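Putative Zn-dependent Alcohol Dehydrogenase (PDB 3IV6) binds S-adenosylmethionine in a Rossmann-like alpha/beta fold and is probably a methyltransferase, despite its alcohol dehydrogenase name. Local coordinates at residues Asp37-Asn42 and Thr251-Phe256; Ile120-Thr125 and Gly151-Asp156. All coordinates share one frame; numbering follows the deposited sequence.

Overall arrangement
Interaction 1 lies on a face of the central seven-stranded sheet and interaction 2 in the loops after two of its strands; their centres are 20 Å apart and their nearest atoms about 6 Å, so they do not touch. Interaction 1 joins residues 209 positions apart, tying the end region of helix 33-39, just ahead of the first strand, to the last strand, 251-258. Interaction 2 is nested inside that long loop and links the segments after strands 113-117 and 143-149, the latter also pairing with strand 251-258. Both come near the cofactor: interaction 2 holds Phe123 of the S-adenosylmethionine pocket, and Phe39 brings interaction 1 within about 7 Å of the ligand.

Interaction 1: residues Asp37-Asn42 and Thr251-Phe256; sequences DIFLEN and TMLYQF
Phe39 and Leu253 mark the closest approach of the two backbones, with 8.4 Å between Phe39 CA and Leu253 CA, a spacing bridged by side chains alone. Residues 251-256 run extended within strand 251-258, whereas 37-42 carry the last part of helix 33-39 and the loop after it; Leu40 N bonds to Asp37 O at 3.0 Å. Leu253 carries the strand's side of the contact. Its CG stands anti to the backbone N (chi1 170°), which sends the forked end out from the sheet; both methyls lie against the Phe39 ring, and CD2 also meets Ile38. CD2 lies over one face of the ring, while CD1, on the same side, is displaced toward its outer rim, 3.8 Å from Phe39 CE2 and 4.1 Å from Phe39 CZ. Leu253 CD2 also reaches the branch methyl of Ile38, at 3.9 Å from Ile38 CG2, and these two side chains lie alongside each other with opposite headings. The contact is therefore apolar, one leucine fork fitted against a ring and a methyl. Polar links lie beside it: Arg145, on strand 143-149, donates through NH2 to the carbonyls of Phe39 and Glu41, and strand 251-258 is flanked by 143-149 and 237-244. Here a helix preceding the first strand packs on the face of strand 251-258, antiparallel to both its neighbours in a 3-2-1-4-5-7-6 sheet, the strand order of class I methyltransferases, with the Phe39 side chain about 7 Å from the bound S-adenosylmethionine.

Interaction 2: residues Ile120-Thr125 and Gly151-Asp156; sequences INRFTT and GFYDID
Tyr153 OH takes the one hydrogen bond between the segments, from Arg122 NH2 at 2.6 Å and 145° at the hydrogen. The phenol oxygen comes in at the guanidinium edge, tilted 19° from its plane, and the guanidinium and phenol planes stand 60° apart. Arg122 starts out away from Tyr153, and bends at chi2 and chi3 swing its end back to the phenol.

Among charged groups, Arg122 NH1 and Asp156 OD2 form salt bridges with Glu214 and Arg216 respectively, so the guanidinium of Arg122 is gripped by two partners. Lys149 makes a cation-pi contact with the Tyr153 ring, and its backbone N donates to Asn121 OD1.

Van der Waals packing comes from Asn121, whose CB lies 3.4 Å from Tyr153 OH and over the rim of one face of the Arg122 guanidinium. Its amide is nearly perpendicular to the phenol ring.

At the helix start, Tyr153 is the N-cap residue, and Asp156, at the third position of the helix, accepts the N-H of Tyr153 through OD2 at 2.8 Å. The contact joins the loops that follow parallel strands 113-117 and 143-149 of the methyltransferase-like Rossmann sheet, beside Phe123, which touches S-adenosylmethionine.

Interaction 1: residues Asp37-Asn42 and Thr251-Phe256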
loop_
_atom_site.group_PDB
_atom_site.type_symbol
_atom_site.label_atom_id
_atom_site.label_comp_id
_atom_site.label_asym_id
_atom_site.label_seq_id
_atom_site.Cartn_x
_atom_site.Cartn_y
_atom_site.Cartn_z
ATOM N N ASP A 37 -16.031 -2.455 4.810
ATOM C CA ASP A 37 -17.227 -2.904 4.120
ATOM C C ASP A 37 -17.243 -2.637 2.600
ATOM O O ASP A 37 -17.608 -3.509 1.809
ATOM C CB ASP A 37 -18.449 -2.320 4.813
ATOM C CG ASP A 37 -18.635 -2.873 6.211
ATOM O OD1 ASP A 37 -17.870 -3.802 6.586
ATOM O OD2 ASP A 37 -19.533 -2.386 6.943
ATOM N N ILE A 38 -16.852 -1.446 2.182
ATOM C CA ILE A 38 -16.809 -1.148 0.761
ATOM C C ILE A 38 -15.790 -2.004 0.000
ATOM O O ILE A 38 -16.013 -2.381 -1.145
ATOM C CB ILE A 38 -16.514 0.338 0.548
ATOM C CG1 ILE A 38 -17.693 1.173 1.031
ATOM C CG2 ILE A 38 -16.159 0.648 -0.910
ATOM C CD1 ILE A 38 -17.331 2.625 1.310
ATOM N N PHE A 39 -14.666 -2.289 0.650
ATOM C CA PHE A 39 -13.591 -3.129 0.120
ATOM C C PHE A 39 -14.113 -4.544 -0.128
ATOM O O PHE A 39 -13.543 -5.311 -0.895
ATOM C CB PHE A 39 -12.406 -3.182 1.125
ATOM C CG PHE A 39 -11.259 -2.262 0.768
ATOM C CD1 PHE A 39 -11.032 -1.106 1.487
ATOM C CD2 PHE A 39 -10.436 -2.540 -0.323
ATOM C CE1 PHE A 39 -9.998 -0.260 1.145
ATOM C CE2 PHE A 39 -9.395 -1.693 -0.675
ATOM C CZ PHE A 39 -9.175 -0.541 0.060
ATOM N N LEU A 40 -15.217 -4.872 0.521
ATOM C CA LEU A 40 -15.645 -6.246 0.633
ATOM C C LEU A 40 -16.991 -6.513 -0.013
ATOM O O LEU A 40 -17.491 -7.619 0.055
ATOM C CB LEU A 40 -15.700 -6.651 2.118
ATOM C CG LEU A 40 -14.371 -6.841 2.846
ATOM C CD1 LEU A 40 -14.637 -7.193 4.309
ATOM C CD2 LEU A 40 -13.590 -7.905 2.171
ATOM N N GLU A 41 -17.576 -5.500 -0.621
ATOM C CA GLU A 41 -18.893 -5.661 -1.206
ATOM C C GLU A 41 -18.940 -6.704 -2.299
ATOM O O GLU A 41 -18.077 -6.736 -3.150
ATOM C CB GLU A 41 -19.381 -4.350 -1.781
ATOM C CG GLU A 41 -19.587 -3.276 -0.760
ATOM C CD GLU A 41 -19.981 -1.972 -1.403
ATOM O OE1 GLU A 41 -20.034 -1.905 -2.655
ATOM O OE2 GLU A 41 -20.232 -1.012 -0.652
ATOM N N ASN A 42 -19.982 -7.528 -2.286
ATOM C CA ASN A 42 -20.171 -8.533 -3.317
ATOM C C ASN A 42 -19.162 -9.638 -3.187
ATOM O O ASN A 42 -19.084 -10.490 -4.067
ATOM C CB ASN A 42 -20.048 -7.940 -4.714
ATOM C CG ASN A 42 -21.090 -6.900 -4.994
ATOM O OD1 ASN A 42 -22.004 -6.689 -4.193
ATOM N ND2 ASN A 42 -20.955 -6.221 -6.134
ATOM N N THR A 251 -9.206 9.891 -0.781
ATOM C CA THR A 251 -8.707 8.569 -1.138
ATOM C C THR A 251 -9.660 7.859 -2.094
ATOM O O THR A 251 -10.793 7.543 -1.735
ATOM C CB THR A 251 -8.497 7.690 0.109
ATOM O OG1 THR A 251 -7.292 8.084 0.779
ATOM C CG2 THR A 251 -8.397 6.223 -0.284
HETATM N N MSE A 252 -9.191 7.614 -3.314
HETATM C CA MSE A 252 -10.005 6.956 -4.329
HETATM C C MSE A 252 -9.736 5.456 -4.364
HETATM O O MSE A 252 -8.584 5.022 -4.392
HETATM C CB MSE A 252 -9.744 7.570 -5.705
HETATM C CG MSE A 252 -10.657 7.046 -6.802
HETATM SE SE MSE A 252 -12.108 8.279 -7.225
HETATM C CE MSE A 252 -11.052 9.879 -7.580
ATOM N N LEU A 253 -10.806 4.667 -4.363
ATOM C CA LEU A 253 -10.693 3.221 -4.511
ATOM C C LEU A 253 -10.961 2.791 -5.949
ATOM O O LEU A 253 -11.954 3.195 -6.553
ATOM C CB LEU A 253 -11.658 2.509 -3.560
ATOM C CG LEU A 253 -11.831 1.004 -3.775
ATOM C CD1 LEU A 253 -10.482 0.301 -3.770
ATOM C CD2 LEU A 253 -12.751 0.413 -2.716
ATOM N N TYR A 254 -10.068 1.970 -6.492
ATOM C CA TYR A 254 -10.100 1.631 -7.918
ATOM C C TYR A 254 -10.266 0.162 -8.064
ATOM O O TYR A 254 -9.467 -0.596 -7.505
ATOM C CB TYR A 254 -8.778 1.970 -8.624
ATOM C CG TYR A 254 -8.466 3.414 -8.598
ATOM C CD1 TYR A 254 -8.707 4.211 -9.714
ATOM C CD2 TYR A 254 -7.958 4.007 -7.448
ATOM C CE1 TYR A 254 -8.431 5.563 -9.703
ATOM C CE2 TYR A 254 -7.672 5.384 -7.414
ATOM C CZ TYR A 254 -7.920 6.160 -8.554
ATOM O OH TYR A 254 -7.679 7.512 -8.565
ATOM N N GLN A 255 -11.273 -0.229 -8.846
ATOM C CA GLN A 255 -11.570 -1.631 -9.114
ATOM C C GLN A 255 -11.251 -1.885 -10.574
ATOM O O GLN A 255 -11.759 -1.207 -11.468
ATOM C CB GLN A 255 -13.033 -1.935 -8.786
ATOM C CG GLN A 255 -13.529 -3.285 -9.290
ATOM C CD GLN A 255 -14.915 -3.608 -8.771
ATOM O OE1 GLN A 255 -15.213 -3.377 -7.603
ATOM N NE2 GLN A 255 -15.776 -4.138 -9.641
ATOM N N PHE A 256 -10.369 -2.839 -10.817
ATOM C CA PHE A 256 -9.907 -3.119 -12.173
ATOM C C PHE A 256 -9.583 -4.597 -12.405
ATOM O O PHE A 256 -9.460 -5.404 -11.474
ATOM C CB PHE A 256 -8.709 -2.223 -12.561
ATOM C CG PHE A 256 -7.466 -2.374 -11.675
ATOM C CD1 PHE A 256 -6.386 -3.167 -12.087
ATOM C CD2 PHE A 256 -7.347 -1.717 -10.447
ATOM C CE1 PHE A 256 -5.208 -3.298 -11.304
ATOM C CE2 PHE A 256 -6.176 -1.864 -9.666
ATOM C CZ PHE A 256 -5.119 -2.639 -10.109
#

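Interaction 2: residues Ile120-Thr125 and Gly151-Asp156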
loop_
_atom_site.group_PDB
_atom_site.type_symbol
_atom_site.label_atom_id
_atom_site.label_comp_id
_atom_site.label_asym_id
_atom_site.label_seq_id
_atom_site.Cartn_x
_atom_site.Cartn_y
_atom_site.Cartn_z
ATOM N N ILE A 120 -0.165 1.504 -2.861
ATOM C CA ILE A 120 0.435 2.073 -4.047
ATOM C C ILE A 120 1.169 3.354 -3.669
ATOM O O ILE A 120 2.079 3.789 -4.361
ATOM C CB ILE A 120 -0.647 2.299 -5.154
ATOM C CG1 ILE A 120 -0.955 0.994 -5.896
ATOM C CG2 ILE A 120 -0.198 3.335 -6.208
ATOM C CD1 ILE A 120 -2.348 0.985 -6.426
ATOM N N ASN A 121 0.774 3.944 -2.546
ATOM C CA ASN A 121 1.367 5.187 -2.098
ATOM C C ASN A 121 2.788 4.890 -1.556
ATOM O O ASN A 121 3.619 5.791 -1.408
ATOM C CB ASN A 121 0.477 5.805 -1.022
ATOM C CG ASN A 121 -0.769 6.489 -1.594
ATOM O OD1 ASN A 121 -1.900 5.999 -1.448
ATOM N ND2 ASN A 121 -0.564 7.634 -2.231
ATOM N N ARG A 122 3.048 3.611 -1.271
ATOM C CA ARG A 122 4.336 3.167 -0.801
ATOM C C ARG A 122 5.278 2.840 -1.939
ATOM O O ARG A 122 6.365 2.291 -1.700
ATOM C CB ARG A 122 4.204 1.945 0.118
ATOM C CG ARG A 122 3.505 2.225 1.459
ATOM C CD ARG A 122 3.828 3.641 1.961
ATOM N NE ARG A 122 2.597 4.308 2.366
ATOM C CZ ARG A 122 2.266 5.558 2.076
ATOM N NH1 ARG A 122 3.072 6.332 1.387
ATOM N NH2 ARG A 122 1.108 6.028 2.494
ATOM N N PHE A 123 4.871 3.187 -3.163
ATOM C CA PHE A 123 5.691 2.951 -4.343
ATOM C C PHE A 123 6.157 4.198 -5.084
ATOM O O PHE A 123 5.580 5.289 -4.986
ATOM C CB PHE A 123 4.971 2.042 -5.359
ATOM C CG PHE A 123 4.497 0.724 -4.794
ATOM C CD1 PHE A 123 5.295 -0.004 -3.896
ATOM C CD2 PHE A 123 3.269 0.197 -5.184
ATOM C CE1 PHE A 123 4.883 -1.193 -3.362
ATOM C CE2 PHE A 123 2.836 -1.033 -4.661
ATOM C CZ PHE A 123 3.666 -1.730 -3.723
ATOM N N THR A 124 7.236 4.008 -5.836
ATOM C CA THR A 124 7.589 4.902 -6.926
ATOM C C THR A 124 6.709 4.495 -8.096
ATOM O O THR A 124 5.994 3.494 -8.023
ATOM C CB THR A 124 9.038 4.731 -7.363
ATOM O OG1 THR A 124 9.257 3.387 -7.834
ATOM C CG2 THR A 124 10.006 5.109 -6.238
ATOM N N THR A 125 6.757 5.258 -9.177
ATOM C CA THR A 125 5.936 4.955 -10.334
ATOM C C THR A 125 6.279 3.609 -10.999
ATOM O O THR A 125 5.385 2.809 -11.230
ATOM C CB THR A 125 6.017 6.073 -11.345
ATOM O OG1 THR A 125 5.764 7.303 -10.668
ATOM C CG2 THR A 125 4.986 5.874 -12.426
ATOM N N GLY A 151 -2.991 13.339 -4.161
ATOM C CA GLY A 151 -2.389 14.632 -3.898
ATOM C C GLY A 151 -1.351 14.499 -2.821
ATOM O O GLY A 151 -0.899 13.405 -2.555
ATOM N N PHE A 152 -1.006 15.599 -2.166
ATOM C CA PHE A 152 0.066 15.577 -1.159
ATOM C C PHE A 152 -0.413 15.169 0.206
ATOM O O PHE A 152 -1.567 15.431 0.583
ATOM C CB PHE A 152 0.780 16.946 -1.051
ATOM C CG PHE A 152 1.551 17.328 -2.289
ATOM C CD1 PHE A 152 2.643 16.570 -2.710
ATOM C CD2 PHE A 152 1.184 18.435 -3.030
ATOM C CE1 PHE A 152 3.336 16.916 -3.857
ATOM C CE2 PHE A 152 1.877 18.775 -4.174
ATOM C CZ PHE A 152 2.945 18.017 -4.589
ATOM N N TYR A 153 0.492 14.535 0.943
ATOM C CA TYR A 153 0.317 14.315 2.376
ATOM C C TYR A 153 0.575 15.616 3.179
ATOM O O TYR A 153 1.219 16.543 2.689
ATOM C CB TYR A 153 1.273 13.228 2.827
ATOM C CG TYR A 153 0.858 11.818 2.453
ATOM C CD1 TYR A 153 0.288 10.978 3.401
ATOM C CD2 TYR A 153 1.038 11.322 1.168
ATOM C CE1 TYR A 153 -0.090 9.709 3.083
ATOM C CE2 TYR A 153 0.652 10.041 0.838
ATOM C CZ TYR A 153 0.094 9.246 1.807
ATOM O OH TYR A 153 -0.303 7.959 1.524
ATOM N N ASP A 154 0.071 15.708 4.403
ATOM C CA ASP A 154 0.334 16.899 5.204
ATOM C C ASP A 154 1.834 17.102 5.330
ATOM O O ASP A 154 2.348 18.204 5.131
ATOM C CB ASP A 154 -0.303 16.783 6.588
ATOM C CG ASP A 154 -1.848 16.847 6.544
ATOM O OD1 ASP A 154 -2.462 16.413 7.552
ATOM O OD2 ASP A 154 -2.438 17.320 5.527
ATOM N N ILE A 155 2.548 16.028 5.629
ATOM C CA ILE A 155 3.991 16.098 5.679
ATOM C C ILE A 155 4.619 16.604 4.379
ATOM O O ILE A 155 5.735 17.115 4.381
ATOM C CB ILE A 155 4.651 14.762 6.028
ATOM C CG1 ILE A 155 6.166 14.988 6.132
ATOM C CG2 ILE A 155 4.373 13.749 4.952
ATOM C CD1 ILE A 155 6.981 13.822 6.656
ATOM N N ASP A 156 3.928 16.454 3.264
ATOM C CA ASP A 156 4.538 16.851 2.007
ATOM C C ASP A 156 4.608 18.355 2.006
ATOM O O ASP A 156 5.623 18.941 1.622
ATOM C CB ASP A 156 3.734 16.356 0.791
ATOM C CG ASP A 156 3.843 14.835 0.571
ATOM O OD1 ASP A 156 4.748 14.226 1.193
ATOM O OD2 ASP A 156 3.025 14.266 -0.215
#